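Local coordinates for microcompartments protein (Halothece sp. PCC 7418, PDB 5VGU), which probably forms hexameric tiles that contribute to the beta-carboxysome shell, as a CcmK4 protein of the bacterial microcompartment family, at residues K12-P15 and G16-A20; N97-R100 and F101-T105. All blocks are in the same frame, centred on the assembly; numbering follows the deposited sequence.

Contact 1 of 2, residues K12-P15 and G16-A20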
ATOM      1  N   LYS A  12       4.645  14.968  -4.729  1.00 20.34           N
ATOM      2  CA  LYS A  12       5.558  13.850  -4.558  1.00 20.62           C
ATOM      3  C   LYS A  12       6.394  14.132  -3.315  1.00 19.49           C
ATOM      4  O   LYS A  12       7.130  15.126  -3.272  1.00 19.96           O
ATOM      5  CB  LYS A  12       6.439  13.687  -5.794  1.00 23.90           C
ATOM      6  CG  LYS A  12       7.297  12.415  -5.800  1.00 25.59           C
ATOM      7  CD  LYS A  12       6.450  11.170  -6.015  1.00 30.51           C
ATOM      8  CE  LYS A  12       7.302  10.006  -6.487  1.00 37.71           C
ATOM      9  NZ  LYS A  12       6.455   8.910  -7.047  1.00 47.06           N
ATOM     10  N   GLY A  13       6.267  13.275  -2.308  1.00 17.16           N
ATOM     11  CA  GLY A  13       6.994  13.426  -1.056  1.00 19.71           C
ATOM     12  C   GLY A  13       6.198  14.196  -0.023  1.00 19.54           C
ATOM     13  O   GLY A  13       5.403  15.086  -0.335  1.00 17.64           O
ATOM     14  N   PHE A  14       6.438  13.854   1.249  1.00 17.45           N
ATOM     15  CA  PHE A  14       5.722  14.466   2.353  1.00 19.16           C
ATOM     16  C   PHE A  14       6.217  15.887   2.623  1.00 18.51           C
ATOM     17  O   PHE A  14       5.396  16.781   2.868  1.00 17.85           O
ATOM     18  CB  PHE A  14       5.845  13.584   3.601  1.00 16.71           C
ATOM     19  CG  PHE A  14       5.175  14.167   4.808  1.00 16.59           C
ATOM     20  CD1 PHE A  14       3.812  14.032   5.000  1.00 22.76           C
ATOM     21  CD2 PHE A  14       5.906  14.920   5.718  1.00 17.18           C
ATOM     22  CE1 PHE A  14       3.193  14.617   6.110  1.00 22.49           C
ATOM     23  CE2 PHE A  14       5.297  15.486   6.821  1.00 21.68           C
ATOM     24  CZ  PHE A  14       3.948  15.334   7.018  1.00 18.97           C
ATOM     25  N   PRO A  15       7.535  16.148   2.582  1.00 18.22           N
ATOM     26  CA  PRO A  15       8.003  17.517   2.859  1.00 19.20           C
ATOM     27  C   PRO A  15       7.318  18.571   1.994  1.00 18.56           C
ATOM     28  O   PRO A  15       6.959  19.645   2.501  1.00 20.35           O
ATOM     29  CB  PRO A  15       9.525  17.410   2.609  1.00 20.59           C
ATOM     30  CG  PRO A  15       9.850  15.967   2.990  1.00 18.89           C
ATOM     31  CD  PRO A  15       8.658  15.206   2.417  1.00 15.45           C
ATOM     32  N   GLY A  16       7.070  18.276   0.714  1.00 19.91           N
ATOM     33  CA  GLY A  16       6.377  19.237  -0.130  1.00 21.35           C
ATOM     34  C   GLY A  16       4.977  19.547   0.360  1.00 20.42           C
ATOM     35  O   GLY A  16       4.520  20.688   0.278  1.00 18.75           O
ATOM     36  N   VAL A  17       4.258  18.532   0.849  1.00 17.68           N
ATOM     37  CA  VAL A  17       2.885  18.751   1.305  1.00 20.26           C
ATOM     38  C   VAL A  17       2.877  19.493   2.634  1.00 18.12           C
ATOM     39  O   VAL A  17       1.971  20.296   2.908  1.00 18.89           O
ATOM     40  CB  VAL A  17       2.143  17.386   1.352  1.00 21.03           C
ATOM     41  CG1 VAL A  17       2.003  16.826   2.774  1.00 18.89           C
ATOM     42  CG2 VAL A  17       0.808  17.489   0.659  1.00 17.31           C
ATOM     43  N   LEU A  18       3.896  19.268   3.466  1.00 17.81           N
ATOM     44  CA  LEU A  18       4.045  20.034   4.699  1.00 17.43           C
ATOM     45  C   LEU A  18       4.268  21.514   4.387  1.00 20.80           C
ATOM     46  O   LEU A  18       3.607  22.393   4.957  1.00 17.72           O
ATOM     47  CB  LEU A  18       5.207  19.460   5.519  1.00 19.80           C
ATOM     48  CG  LEU A  18       5.701  20.219   6.751  1.00 17.12           C
ATOM     49  CD1 LEU A  18       4.575  20.414   7.749  1.00 19.17           C
ATOM     50  CD2 LEU A  18       6.868  19.492   7.444  1.00 15.30           C
ATOM     51  N   ALA A  19       5.166  21.798   3.444  1.00 18.83           N
ATOM     52  CA  ALA A  19       5.410  23.177   3.020  1.00 18.92           C
ATOM     53  C   ALA A  19       4.149  23.828   2.461  1.00 18.17           C
ATOM     54  O   ALA A  19       3.836  24.984   2.784  1.00 17.81           O
ATOM     55  CB  ALA A  19       6.532  23.211   1.987  1.00 19.17           C
ATOM     56  N   ALA A  20       3.428  23.117   1.582  1.00 20.34           N
ATOM     57  CA  ALA A  20       2.232  23.689   0.974  1.00 18.95           C
ATOM     58  C   ALA A  20       1.145  23.948   2.013  1.00 18.48           C
ATOM     59  O   ALA A  20       0.485  24.992   1.982  1.00 16.88           O
ATOM     60  CB  ALA A  20       1.696  22.770  -0.137  1.00 20.13           C
TER
HETATM   61  O   HOH W   1       8.410  16.417  -0.933  1.00 22.19           O
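The ring of Phe-14 meets the following turn of its own helix at two corners: CD1 lies 4.0 Å from CG1 of Val-17, and at the diagonally opposite corner CE2 lies 4.2 Å from CB of Leu-18, with both aliphatic groups on the same side of the ring plane. Both approach obliquely, as apolar packing. CG of Phe-14 is anti to the backbone N (chi1 178°), which carries the phenyl group beside its own carbonyl and within range of both aliphatic side chains. The Val-17 side chain crosses the phenylalanine at about a right angle, and its CG1 also rests 3.4 Å from Phe-14 O.

The same residues also start the helical hydrogen bonding. Leu-18 N donates to Phe-14 O at 3.0 Å, nearly in line with the carbonyl, and Ala-19 N donates to Pro-15 O at 3.0 Å with an N-H...O angle of 168°. Gly-16 N, by contrast, binds a water at 2.8 Å; the same water donates to Lys-12 O, bridging the strand end to the first turn. Pro-15 has no N-H to offer, which suits its place in that first turn.

Gly-13, with a positive phi of 93°, makes the bend from strand 5-12 into helix 14-27. Val-17 and Ala-20 face the sheet, packing on Ile-45, while the ring of Phe-14 meets Phe-43 edge-to-face. A second subunit supplies Glu-10, which accepts a hydrogen bond from Phe-14 N, and Val-86, which packs on Leu-18; the buried start of this BMC-domain helix thus lies between its own sheet and an adjoining subunit.

Contact 2 of 2, residues N97-R100 and F101-T105; sequences NVER and FREST
Val-98 sits at the N-cap of helix 99-104, and its carbonyl O accepts from both Phe-101 N, at 3.0 Å and well above the carbonyl plane, and Arg-102 N, at 3.2 Å and within it. Glu-103 N then closes a straighter bond to Glu-99 O (2.9 Å, 172° at the hydrogen). Arg-100 and Phe-101 run side by side in the same direction. CG of Arg-100 stands over the middle of the phenyl face, 4.0 Å from the centroid and 6° off the normal, a CH-pi contact. Farther out, the guanidinium is turned 45° from the ring, with Phe-101 CZ over one of its faces near the rim. The aromatic side chain also touches Val-98 through CD2.

Ser-104 OG, anti to its own carbonyl carbon, reaches back to Arg-100 O at 2.9 Å, adding a second donor to the carbonyl that Ser-104 N already uses. Glu-99 and Glu-103 bring their OE2 atoms to 3.7 Å, a like-charge approach that solvent probably screens on this exposed side. While CG of Arg-100 packs on the Phe-101 face, its NH2 makes a salt bridge to Glu-84 of a second subunit, tying helix 99-104, the last one modelled, to the neighbouring subunit.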
ATOM      1  N   ASN A  97     -11.717  17.664  14.940  1.00 28.37           N
ATOM      2  CA  ASN A  97     -10.307  17.948  15.225  1.00 26.57           C
ATOM      3  C   ASN A  97      -9.890  19.344  14.758  1.00 27.07           C
ATOM      4  O   ASN A  97      -8.949  19.923  15.311  1.00 26.25           O
ATOM      5  CB  ASN A  97      -9.459  16.860  14.561  1.00 27.86           C
ATOM      6  CG  ASN A  97      -8.005  16.904  14.964  1.00 42.91           C
ATOM      7  OD1 ASN A  97      -7.676  17.162  16.118  1.00 39.53           O
ATOM      8  ND2 ASN A  97      -7.119  16.630  14.006  1.00 47.00           N
ATOM      9  N   VAL A  98     -10.548  19.902  13.735  1.00 22.70           N
ATOM     10  CA  VAL A  98     -10.136  21.183  13.172  1.00 22.36           C
ATOM     11  C   VAL A  98     -11.189  22.271  13.368  1.00 27.10           C
ATOM     12  O   VAL A  98     -11.039  23.372  12.840  1.00 23.23           O
ATOM     13  CB  VAL A  98      -9.753  21.051  11.683  1.00 20.48           C
ATOM     14  CG1 VAL A  98      -8.590  20.074  11.513  1.00 22.15           C
ATOM     15  CG2 VAL A  98     -10.938  20.601  10.837  1.00 19.79           C
ATOM     16  N   GLU A  99     -12.213  22.010  14.178  1.00 29.46           N
ATOM     17  CA  GLU A  99     -13.294  22.982  14.345  1.00 32.99           C
ATOM     18  C   GLU A  99     -12.771  24.342  14.813  1.00 29.80           C
ATOM     19  O   GLU A  99     -13.217  25.387  14.326  1.00 32.20           O
ATOM     20  CB  GLU A  99     -14.327  22.417  15.323  1.00 38.13           C
ATOM     21  CG  GLU A  99     -15.497  23.342  15.631  1.00 56.96           C
ATOM     22  CD  GLU A  99     -16.453  22.739  16.648  1.00 61.68           C
ATOM     23  OE1 GLU A  99     -16.495  21.490  16.765  1.00 66.15           O
ATOM     24  OE2 GLU A  99     -17.130  23.518  17.357  1.00 55.68           O
ATOM     25  N   ARG A 100     -11.842  24.354  15.770  1.00 30.69           N
ATOM     26  CA  ARG A 100     -11.387  25.628  16.313  1.00 32.51           C
ATOM     27  C   ARG A 100     -10.684  26.474  15.256  1.00 34.58           C
ATOM     28  O   ARG A 100     -10.680  27.704  15.351  1.00 33.11           O
ATOM     29  CB  ARG A 100     -10.467  25.398  17.518  1.00 33.95           C
ATOM     30  CG  ARG A 100      -9.127  24.753  17.227  1.00 30.53           C
ATOM     31  CD  ARG A 100      -8.471  24.352  18.536  1.00 35.63           C
ATOM     32  NE  ARG A 100      -7.131  23.810  18.385  1.00 35.41           N
ATOM     33  CZ  ARG A 100      -6.852  22.548  18.082  1.00 37.15           C
ATOM     34  NH1 ARG A 100      -7.825  21.662  17.862  1.00 43.04           N
ATOM     35  NH2 ARG A 100      -5.585  22.165  17.992  1.00 36.96           N
ATOM     36  N   PHE A 101     -10.119  25.851  14.217  1.00 29.24           N
ATOM     37  CA  PHE A 101      -9.521  26.651  13.149  1.00 27.82           C
ATOM     38  C   PHE A 101     -10.573  27.156  12.175  1.00 30.03           C
ATOM     39  O   PHE A 101     -10.411  28.234  11.596  1.00 31.48           O
ATOM     40  CB  PHE A 101      -8.481  25.826  12.407  1.00 26.57           C
ATOM     41  CG  PHE A 101      -7.461  25.221  13.316  1.00 25.34           C
ATOM     42  CD1 PHE A 101      -6.536  26.020  13.965  1.00 28.12           C
ATOM     43  CD2 PHE A 101      -7.460  23.853  13.568  1.00 25.56           C
ATOM     44  CE1 PHE A 101      -5.611  25.455  14.824  1.00 29.23           C
ATOM     45  CE2 PHE A 101      -6.542  23.295  14.420  1.00 30.92           C
ATOM     46  CZ  PHE A 101      -5.618  24.098  15.050  1.00 31.44           C
ATOM     47  N   ARG A 102     -11.658  26.404  11.998  1.00 30.86           N
ATOM     48  CA  ARG A 102     -12.780  26.884  11.196  1.00 33.16           C
ATOM     49  C   ARG A 102     -13.404  28.111  11.843  1.00 40.34           C
ATOM     50  O   ARG A 102     -13.602  29.143  11.192  1.00 37.11           O
ATOM     51  CB  ARG A 102     -13.814  25.767  11.043  1.00 31.73           C
ATOM     52  CG  ARG A 102     -15.017  26.073  10.140  1.00 37.62           C
ATOM     53  CD  ARG A 102     -16.074  24.977  10.333  1.00 34.41           C
ATOM     54  NE  ARG A 102     -17.215  25.091   9.423  1.00 41.92           N
ATOM     55  CZ  ARG A 102     -18.217  24.211   9.357  1.00 41.83           C
ATOM     56  NH1 ARG A 102     -18.234  23.144  10.143  1.00 42.58           N
ATOM     57  NH2 ARG A 102     -19.221  24.398   8.504  1.00 46.61           N
ATOM     58  N   GLU A 103     -13.708  28.017  13.139  1.00 40.42           N
ATOM     59  CA  GLU A 103     -14.189  29.183  13.877  1.00 50.53           C
ATOM     60  C   GLU A 103     -13.281  30.395  13.670  1.00 50.23           C
ATOM     61  O   GLU A 103     -13.763  31.525  13.528  1.00 49.60           O
ATOM     62  CB  GLU A 103     -14.302  28.836  15.363  1.00 42.96           C
ATOM     63  CG  GLU A 103     -15.484  27.930  15.685  1.00 53.34           C
ATOM     64  CD  GLU A 103     -15.481  27.420  17.121  1.00 63.51           C
ATOM     65  OE1 GLU A 103     -14.391  27.314  17.726  1.00 57.23           O
ATOM     66  OE2 GLU A 103     -16.577  27.116  17.641  1.00 70.40           O
ATOM     67  N   SER A 104     -11.960  30.179  13.628  1.00 47.36           N
ATOM     68  CA  SER A 104     -11.023  31.299  13.513  1.00 54.68           C
ATOM     69  C   SER A 104     -11.106  31.990  12.153  1.00 58.67           C
ATOM     70  O   SER A 104     -10.832  33.193  12.058  1.00 64.68           O
ATOM     71  CB  SER A 104      -9.594  30.816  13.759  1.00 52.30           C
ATOM     72  OG  SER A 104      -9.441  30.332  15.081  1.00 58.13           O
ATOM     73  N   THR A 105     -11.459  31.262  11.095  1.00 52.44           N
ATOM     74  CA  THR A 105     -11.526  31.848   9.753  1.00 55.93           C
ATOM     75  C   THR A 105     -12.723  32.793   9.613  1.00 48.87           C
ATOM     76  O   THR A 105     -13.828  32.495  10.072  1.00 53.77           O
ATOM     77  CB  THR A 105     -11.628  30.763   8.649  1.00 46.72           C
ATOM     78  OG1 THR A 105     -12.876  30.072   8.768  1.00 44.93           O
ATOM     79  CG2 THR A 105     -10.465  29.749   8.737  1.00 35.80           C
TER

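How the contacts relate
Contact 1 opens helix 14-27 within the BMC domain, whereas contact 2 forms the short helix 99-104 near the end of the modelled chain. Their centres are 22 Å apart and their nearest atoms about 13 Å. Each nevertheless reaches a second subunit: residues 12-20 through a buried surface of mixed character and a hydrogen bond from a backbone N-H to the Glu-10 carboxylate of that subunit, residues 97-105 through a more exposed surface and the charged pairing of Arg-100 with its Glu-84. Although they do not touch, the two meet the same helix, 84-89, of the second subunit: contact 1 at Val-86, contact 2 at Glu-84, Asn-85, Cys-88 and Val-89.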